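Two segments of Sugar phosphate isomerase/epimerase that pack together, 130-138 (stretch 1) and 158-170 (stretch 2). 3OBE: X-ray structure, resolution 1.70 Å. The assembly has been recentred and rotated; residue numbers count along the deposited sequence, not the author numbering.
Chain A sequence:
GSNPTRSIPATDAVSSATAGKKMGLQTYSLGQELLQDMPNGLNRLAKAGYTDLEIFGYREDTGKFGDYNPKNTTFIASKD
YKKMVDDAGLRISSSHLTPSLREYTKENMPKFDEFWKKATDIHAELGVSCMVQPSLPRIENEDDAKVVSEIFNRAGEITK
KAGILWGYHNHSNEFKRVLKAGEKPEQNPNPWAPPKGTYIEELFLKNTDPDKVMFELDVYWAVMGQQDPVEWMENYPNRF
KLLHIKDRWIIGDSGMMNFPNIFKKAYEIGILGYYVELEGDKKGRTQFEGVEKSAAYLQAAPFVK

Stretch 1 (130-138) CMVQPSLPR
Stretch 2 158-170: ITKKAGILWGYHN

Two parallel β-strands, 130-133 and one beginning at Leu 165, lie side by side with their N-to-C directions 32° apart and bury 657 Å² between the stretches. In register, Cys 130 pairs with Leu 165, Met 131 (selenomethionine) with Trp 166, Val 132 with Gly 167 and Gln 133 with Tyr 168, at CA-CA distances of 4.6, 5.0, 4.5 and 4.9 Å. Phi/psi are extended, from -133/148 at Cys 130 to -91/125 at Gln 133, and -88/123, -86/137, -142/169 and -127/128 from Leu 165 to Tyr 168; Pro 134 (-111/22) breaks the first strand.

Four backbone hydrogen bonds, each 2.9 Å, join the strands: Met 131 N to Leu 165 O, Gly 167 N to Met 131 O, Gln 133 N to Gly 167 O and His 169 N to Gln 133 O, with angles at hydrogen of 151-172°. Met 131 and Gln 133 each give and accept one bond, as in a parallel ladder. The acceptors also receive CA-H...O contacts, the shortest from Val 132 CA to Gly 167 O (3.1 Å).

On the face of Cys 130, Val 132 and Leu 165, Cys 130 (chi1 m) brings SG to 4.3 Å from Leu 165 CD1 (Leu 165 m, t). Gly 167 leaves room for Val 132 (t), since an ideal CB there would sit a tight 3.4 Å from Val 132 CG2. Val 132 CG1 reaches His 169 CB at 3.5 Å. Past the strand, Pro 134 CB meets the edge of the His 169 ring (chi1 t, chi2 -131°) at ND1, 3.5 Å.

On the face of Met 131, Gln 133, Trp 166 and Tyr 168, Met 131 (m, t, p) packs CG 3.7 Å from Ile 164 CG2 (Ile 164 m, t) and SE 3.7 Å from Thr 159 CG2. Gln 133 (t, t, chi3 -31°) places CB 3.7 Å from Trp 166 CZ2 (chi1 t, chi2 96°). Tyr 168 (t, chi2 75°) reaches along the loop: its ring edge meets Ser 135 O (3.7 Å from CE1), and its OH lies 3.1 Å from Leu 136 CA.

Within stretch 1, Gln 133 NE2 donates to Ser 135 O (3.0 Å), tying strand to loop. In stretch 2, a type I turn runs from Lys 160, still helical, to Gly 163, which has positive phi (73/25). Thr 159 (p) spans the turn, OG1 donating to Ile 164 O (2.7 Å) and its backbone O accepting from Ile 164 N (3.2 Å).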

ATOM      1  N   CYS A 130       7.673  -0.173  -6.085  1.00 15.13           N
ATOM      2  CA  CYS A 130       6.522  -1.023  -5.973  1.00 14.47           C
ATOM      3  C   CYS A 130       5.306  -0.457  -6.727  1.00 13.61           C
ATOM      4  O   CYS A 130       5.094   0.746  -6.767  1.00 14.64           O
ATOM      5  CB  CYS A 130       6.117  -1.186  -4.508  1.00 14.62           C
ATOM      6  SG  CYS A 130       7.504  -1.716  -3.460  1.00 17.98           S
HETATM    7  N   MSE A 131       4.486  -1.354  -7.238  1.00 13.73           N
HETATM    8  CA  MSE A 131       3.150  -0.977  -7.816  1.00 13.14           C
HETATM    9  C   MSE A 131       2.143  -1.894  -7.172  1.00 13.03           C
HETATM   10  O   MSE A 131       2.336  -3.106  -7.177  1.00 13.47           O
HETATM   11  CB  MSE A 131       3.167  -1.157  -9.317  1.00 13.72           C
HETATM   12  CG  MSE A 131       3.980  -0.148 -10.077  1.00 14.51           C
HETATM   13 SE   MSE A 131       4.435  -0.760 -11.890  0.75 15.96          SE
HETATM   14  CE  MSE A 131       2.636  -0.841 -12.627  1.00 14.59           C
ATOM     15  N   VAL A 132       1.076  -1.339  -6.606  1.00 12.12           N
ATOM     16  CA  VAL A 132       0.190  -2.104  -5.740  1.00 10.87           C
ATOM     17  C   VAL A 132      -1.257  -1.877  -6.154  1.00 11.35           C
ATOM     18  O   VAL A 132      -1.686  -0.717  -6.311  1.00 12.67           O
ATOM     19  CB  VAL A 132       0.385  -1.672  -4.292  1.00 11.96           C
ATOM     20  CG1 VAL A 132      -0.724  -2.282  -3.298  1.00 11.36           C
ATOM     21  CG2 VAL A 132       1.783  -2.078  -3.857  1.00 12.42           C
ATOM     22  N   GLN A 133      -1.998  -2.970  -6.314  1.00 11.04           N
ATOM     23  CA  GLN A 133      -3.425  -2.925  -6.497  1.00 11.13           C
ATOM     24  C   GLN A 133      -4.124  -3.005  -5.159  1.00 12.34           C
ATOM     25  O   GLN A 133      -3.921  -3.972  -4.445  1.00 12.11           O
ATOM     26  CB  GLN A 133      -3.929  -4.045  -7.393  1.00 12.46           C
ATOM     27  CG  GLN A 133      -5.475  -4.009  -7.590  1.00 11.08           C
ATOM     28  CD  GLN A 133      -5.963  -4.834  -8.741  1.00 14.64           C
ATOM     29  OE1 GLN A 133      -5.266  -5.010  -9.741  1.00 13.24           O
ATOM     30  NE2 GLN A 133      -7.199  -5.338  -8.636  1.00 12.07           N
ATOM     31  N   PRO A 134      -5.002  -2.018  -4.857  1.00 12.83           N
ATOM     32  CA  PRO A 134      -5.642  -2.005  -3.521  1.00 12.64           C
ATOM     33  C   PRO A 134      -7.131  -2.309  -3.575  1.00 12.59           C
ATOM     34  O   PRO A 134      -7.882  -1.966  -2.655  1.00 13.55           O
ATOM     35  CB  PRO A 134      -5.416  -0.552  -3.095  1.00 12.60           C
ATOM     36  CG  PRO A 134      -5.650   0.209  -4.375  1.00 13.74           C
ATOM     37  CD  PRO A 134      -4.995  -0.669  -5.466  1.00 13.39           C
ATOM     38  N   SER A 135      -7.560  -2.954  -4.637  1.00 11.76           N
ATOM     39  CA  SER A 135      -8.994  -3.102  -4.956  1.00 12.37           C
ATOM     40  C   SER A 135      -9.296  -4.576  -5.200  1.00 12.31           C
ATOM     41  O   SER A 135      -8.694  -5.224  -6.059  1.00 12.54           O
ATOM     42  CB  SER A 135      -9.306  -2.308  -6.201  1.00 13.40           C
ATOM     43  OG  SER A 135      -9.031  -0.944  -5.982  1.00 14.95           O
ATOM     44  N   LEU A 136     -10.218  -5.090  -4.396  1.00 12.61           N
ATOM     45  CA  LEU A 136     -10.659  -6.486  -4.427  1.00 12.56           C
ATOM     46  C   LEU A 136     -11.660  -6.738  -5.526  1.00 12.36           C
ATOM     47  O   LEU A 136     -12.719  -6.102  -5.537  1.00 13.59           O
ATOM     48  CB  LEU A 136     -11.326  -6.835  -3.075  1.00 12.97           C
ATOM     49  CG  LEU A 136     -11.798  -8.291  -2.841  1.00 13.83           C
ATOM     50  CD1 LEU A 136     -10.699  -9.326  -2.974  1.00 13.62           C
ATOM     51  CD2 LEU A 136     -12.363  -8.364  -1.414  1.00 12.37           C
ATOM     52  N   PRO A 137     -11.361  -7.672  -6.445  1.00 11.94           N
ATOM     53  CA  PRO A 137     -12.391  -8.067  -7.415  1.00 13.13           C
ATOM     54  C   PRO A 137     -13.551  -8.825  -6.781  1.00 13.68           C
ATOM     55  O   PRO A 137     -13.503  -9.210  -5.601  1.00 15.05           O
ATOM     56  CB  PRO A 137     -11.612  -8.959  -8.397  1.00 12.76           C
ATOM     57  CG  PRO A 137     -10.170  -8.525  -8.288  1.00 13.42           C
ATOM     58  CD  PRO A 137     -10.066  -8.276  -6.787  1.00 12.49           C
ATOM     59  N   ARG A 138     -14.598  -9.033  -7.569  1.00 14.83           N
ATOM     60  CA  ARG A 138     -15.664  -9.882  -7.127  1.00 15.71           C
ATOM     61  C   ARG A 138     -15.192 -11.300  -6.894  1.00 14.78           C
ATOM     62  O   ARG A 138     -14.781 -11.963  -7.823  1.00 16.81           O
ATOM     63  CB  ARG A 138     -16.807  -9.863  -8.149  1.00 15.56           C
ATOM     64  CG  ARG A 138     -18.027 -10.627  -7.631  1.00 17.22           C
ATOM     65  CD  ARG A 138     -19.322 -10.471  -8.463  1.00 20.00           C
ATOM     66  NE  ARG A 138     -19.810  -9.095  -8.427  1.00 18.87           N
ATOM     67  CZ  ARG A 138     -20.519  -8.548  -7.452  1.00 20.66           C
ATOM     68  NH1 ARG A 138     -20.889  -9.262  -6.371  1.00 19.52           N
ATOM     69  NH2 ARG A 138     -20.880  -7.276  -7.564  1.00 20.06           N
ATOM     70  N   ILE A 158       5.136  -8.902 -15.366  1.00 17.15           N
ATOM     71  CA  ILE A 158       5.302  -7.724 -16.201  1.00 17.08           C
ATOM     72  C   ILE A 158       6.068  -6.620 -15.462  1.00 16.57           C
ATOM     73  O   ILE A 158       6.982  -6.035 -16.035  1.00 18.50           O
ATOM     74  CB  ILE A 158       3.890  -7.221 -16.712  1.00 16.75           C
ATOM     75  CG1 ILE A 158       3.408  -8.110 -17.844  1.00 19.61           C
ATOM     76  CG2 ILE A 158       3.971  -5.759 -17.261  1.00 19.20           C
ATOM     77  CD1 ILE A 158       1.855  -8.020 -18.082  1.00 20.28           C
ATOM     78  N   THR A 159       5.691  -6.338 -14.205  1.00 15.38           N
ATOM     79  CA  THR A 159       6.349  -5.289 -13.478  1.00 16.30           C
ATOM     80  C   THR A 159       7.813  -5.667 -13.202  1.00 16.79           C
ATOM     81  O   THR A 159       8.696  -4.788 -13.204  1.00 18.54           O
ATOM     82  CB  THR A 159       5.633  -4.851 -12.153  1.00 15.25           C
ATOM     83  OG1 THR A 159       5.764  -5.844 -11.118  1.00 14.88           O
ATOM     84  CG2 THR A 159       4.155  -4.468 -12.351  1.00 13.89           C
ATOM     85  N   LYS A 160       8.055  -6.947 -12.949  1.00 17.40           N
ATOM     86  CA  LYS A 160       9.399  -7.427 -12.577  1.00 19.51           C
ATOM     87  C   LYS A 160      10.421  -7.227 -13.689  1.00 20.60           C
ATOM     88  O   LYS A 160      11.616  -7.097 -13.426  1.00 20.86           O
ATOM     89  CB  LYS A 160       9.305  -8.908 -12.201  1.00 21.36           C
ATOM     90  CG  LYS A 160      10.582  -9.613 -11.867  1.00 26.47           C
ATOM     91  CD  LYS A 160      10.310 -10.967 -11.202  1.00 31.66           C
ATOM     92  CE  LYS A 160      10.091 -12.066 -12.197  1.00 36.66           C
ATOM     93  NZ  LYS A 160       9.140 -12.974 -11.607  1.00 39.96           N
ATOM     94  N   LYS A 161       9.953  -7.170 -14.928  1.00 21.61           N
ATOM     95  CA  LYS A 161      10.787  -6.854 -16.089  1.00 23.35           C
ATOM     96  C   LYS A 161      11.466  -5.508 -15.978  1.00 23.32           C
ATOM     97  O   LYS A 161      12.525  -5.306 -16.523  1.00 21.79           O
ATOM     98  CB  LYS A 161       9.937  -6.888 -17.375  1.00 24.40           C
ATOM     99  CG  LYS A 161       9.445  -8.275 -17.727  1.00 28.68           C
ATOM    100  CD  LYS A 161       8.907  -8.352 -19.179  1.00 35.91           C
ATOM    101  CE  LYS A 161       8.162  -9.683 -19.483  1.00 42.16           C
ATOM    102  NZ  LYS A 161       6.962  -9.485 -20.399  1.00 43.95           N
ATOM    103  N   ALA A 162      10.802  -4.573 -15.300  1.00 21.81           N
ATOM    104  CA  ALA A 162      11.308  -3.242 -15.035  1.00 21.86           C
ATOM    105  C   ALA A 162      11.946  -3.160 -13.663  1.00 21.77           C
ATOM    106  O   ALA A 162      12.284  -2.062 -13.222  1.00 22.69           O
ATOM    107  CB  ALA A 162      10.125  -2.199 -15.111  1.00 21.75           C
ATOM    108  N   GLY A 163      12.071  -4.283 -12.951  1.00 20.93           N
ATOM    109  CA  GLY A 163      12.630  -4.252 -11.603  1.00 20.13           C
ATOM    110  C   GLY A 163      11.724  -3.668 -10.535  1.00 19.17           C
ATOM    111  O   GLY A 163      12.205  -3.192  -9.528  1.00 20.44           O
ATOM    112  N   ILE A 164      10.421  -3.715 -10.768  1.00 17.01           N
ATOM    113  CA  ILE A 164       9.418  -3.195  -9.875  1.00 16.17           C
ATOM    114  C   ILE A 164       8.596  -4.367  -9.302  1.00 15.42           C
ATOM    115  O   ILE A 164       8.175  -5.280 -10.023  1.00 16.57           O
ATOM    116  CB  ILE A 164       8.468  -2.245 -10.604  1.00 14.92           C
ATOM    117  CG1 ILE A 164       9.254  -1.077 -11.138  1.00 17.27           C
ATOM    118  CG2 ILE A 164       7.306  -1.824  -9.696  1.00 15.37           C
ATOM    119  CD1 ILE A 164       8.483  -0.169 -12.150  1.00 14.55           C
ATOM    120  N   LEU A 165       8.317  -4.282  -8.010  1.00 15.70           N
ATOM    121  CA  LEU A 165       7.567  -5.323  -7.289  1.00 15.47           C
ATOM    122  C   LEU A 165       6.086  -5.041  -7.388  1.00 14.83           C
ATOM    123  O   LEU A 165       5.634  -3.982  -6.954  1.00 15.59           O
ATOM    124  CB  LEU A 165       7.928  -5.340  -5.825  1.00 15.65           C
ATOM    125  CG  LEU A 165       9.377  -5.679  -5.473  1.00 19.69           C
ATOM    126  CD1 LEU A 165       9.584  -5.468  -3.974  1.00 23.97           C
ATOM    127  CD2 LEU A 165       9.743  -7.111  -5.884  1.00 22.80           C
ATOM    128  N   TRP A 166       5.333  -5.992  -7.896  1.00 14.35           N
ATOM    129  CA  TRP A 166       3.872  -5.905  -7.873  1.00 13.23           C
ATOM    130  C   TRP A 166       3.369  -6.436  -6.553  1.00 12.63           C
ATOM    131  O   TRP A 166       3.790  -7.503  -6.114  1.00 14.94           O
ATOM    132  CB  TRP A 166       3.268  -6.684  -9.039  1.00 13.11           C
ATOM    133  CG  TRP A 166       1.813  -6.402  -9.251  1.00 13.00           C
ATOM    134  CD1 TRP A 166       1.302  -5.500 -10.127  1.00 14.72           C
ATOM    135  CD2 TRP A 166       0.685  -6.984  -8.571  1.00 12.20           C
ATOM    136  NE1 TRP A 166      -0.063  -5.478 -10.050  1.00 14.76           N
ATOM    137  CE2 TRP A 166      -0.478  -6.405  -9.129  1.00 12.53           C
ATOM    138  CE3 TRP A 166       0.535  -7.956  -7.577  1.00 11.19           C
ATOM    139  CZ2 TRP A 166      -1.757  -6.721  -8.679  1.00 12.34           C
ATOM    140  CZ3 TRP A 166      -0.718  -8.292  -7.179  1.00 12.26           C
ATOM    141  CH2 TRP A 166      -1.848  -7.670  -7.695  1.00 11.71           C
ATOM    142  N   GLY A 167       2.384  -5.739  -5.960  1.00 13.01           N
ATOM    143  CA  GLY A 167       1.769  -6.160  -4.718  1.00 12.25           C
ATOM    144  C   GLY A 167       0.264  -5.911  -4.667  1.00 11.91           C
ATOM    145  O   GLY A 167      -0.268  -5.179  -5.491  1.00 11.98           O
ATOM    146  N   TYR A 168      -0.355  -6.489  -3.648  1.00 12.18           N
ATOM    147  CA  TYR A 168      -1.798  -6.431  -3.418  1.00 12.02           C
ATOM    148  C   TYR A 168      -2.075  -5.939  -1.998  1.00 12.07           C
ATOM    149  O   TYR A 168      -1.531  -6.482  -1.033  1.00 11.63           O
ATOM    150  CB  TYR A 168      -2.463  -7.789  -3.634  1.00 13.38           C
ATOM    151  CG  TYR A 168      -3.938  -7.725  -3.449  1.00 11.80           C
ATOM    152  CD1 TYR A 168      -4.720  -7.144  -4.417  1.00 12.56           C
ATOM    153  CD2 TYR A 168      -4.549  -8.104  -2.235  1.00 12.10           C
ATOM    154  CE1 TYR A 168      -6.053  -7.022  -4.251  1.00 12.21           C
ATOM    155  CE2 TYR A 168      -5.884  -7.961  -2.059  1.00 12.16           C
ATOM    156  CZ  TYR A 168      -6.640  -7.440  -3.084  1.00 12.03           C
ATOM    157  OH  TYR A 168      -8.015  -7.318  -2.972  1.00 13.49           O
ATOM    158  N   HIS A 169      -2.910  -4.909  -1.889  1.00 12.68           N
ATOM    159  CA  HIS A 169      -3.262  -4.264  -0.619  1.00 11.93           C
ATOM    160  C   HIS A 169      -4.673  -4.633  -0.246  1.00 12.12           C
ATOM    161  O   HIS A 169      -5.624  -4.376  -1.016  1.00 12.91           O
ATOM    162  CB  HIS A 169      -3.122  -2.753  -0.753  1.00 12.75           C
ATOM    163  CG  HIS A 169      -3.616  -1.993   0.427  1.00 12.82           C
ATOM    164  ND1 HIS A 169      -4.467  -0.929   0.293  1.00 14.36           N
ATOM    165  CD2 HIS A 169      -3.347  -2.107   1.754  1.00 12.93           C
ATOM    166  CE1 HIS A 169      -4.744  -0.435   1.494  1.00 14.38           C
ATOM    167  NE2 HIS A 169      -4.083  -1.133   2.406  1.00 11.97           N
ATOM    168  N   ASN A 170      -4.811  -5.279   0.901  1.00 11.75           N
ATOM    169  CA  ASN A 170      -6.070  -5.724   1.414  1.00 11.65           C
ATOM    170  C   ASN A 170      -6.826  -4.631   2.192  1.00 11.10           C
ATOM    171  O   ASN A 170      -6.231  -3.685   2.717  1.00 12.12           O
ATOM    172  CB  ASN A 170      -5.928  -6.908   2.412  1.00 10.53           C
ATOM    173  CG  ASN A 170      -5.133  -6.538   3.617  1.00 10.98           C
ATOM    174  OD1 ASN A 170      -3.910  -6.431   3.544  1.00 11.24           O
ATOM    175  ND2 ASN A 170      -5.802  -6.326   4.742  1.00 11.54           N
TER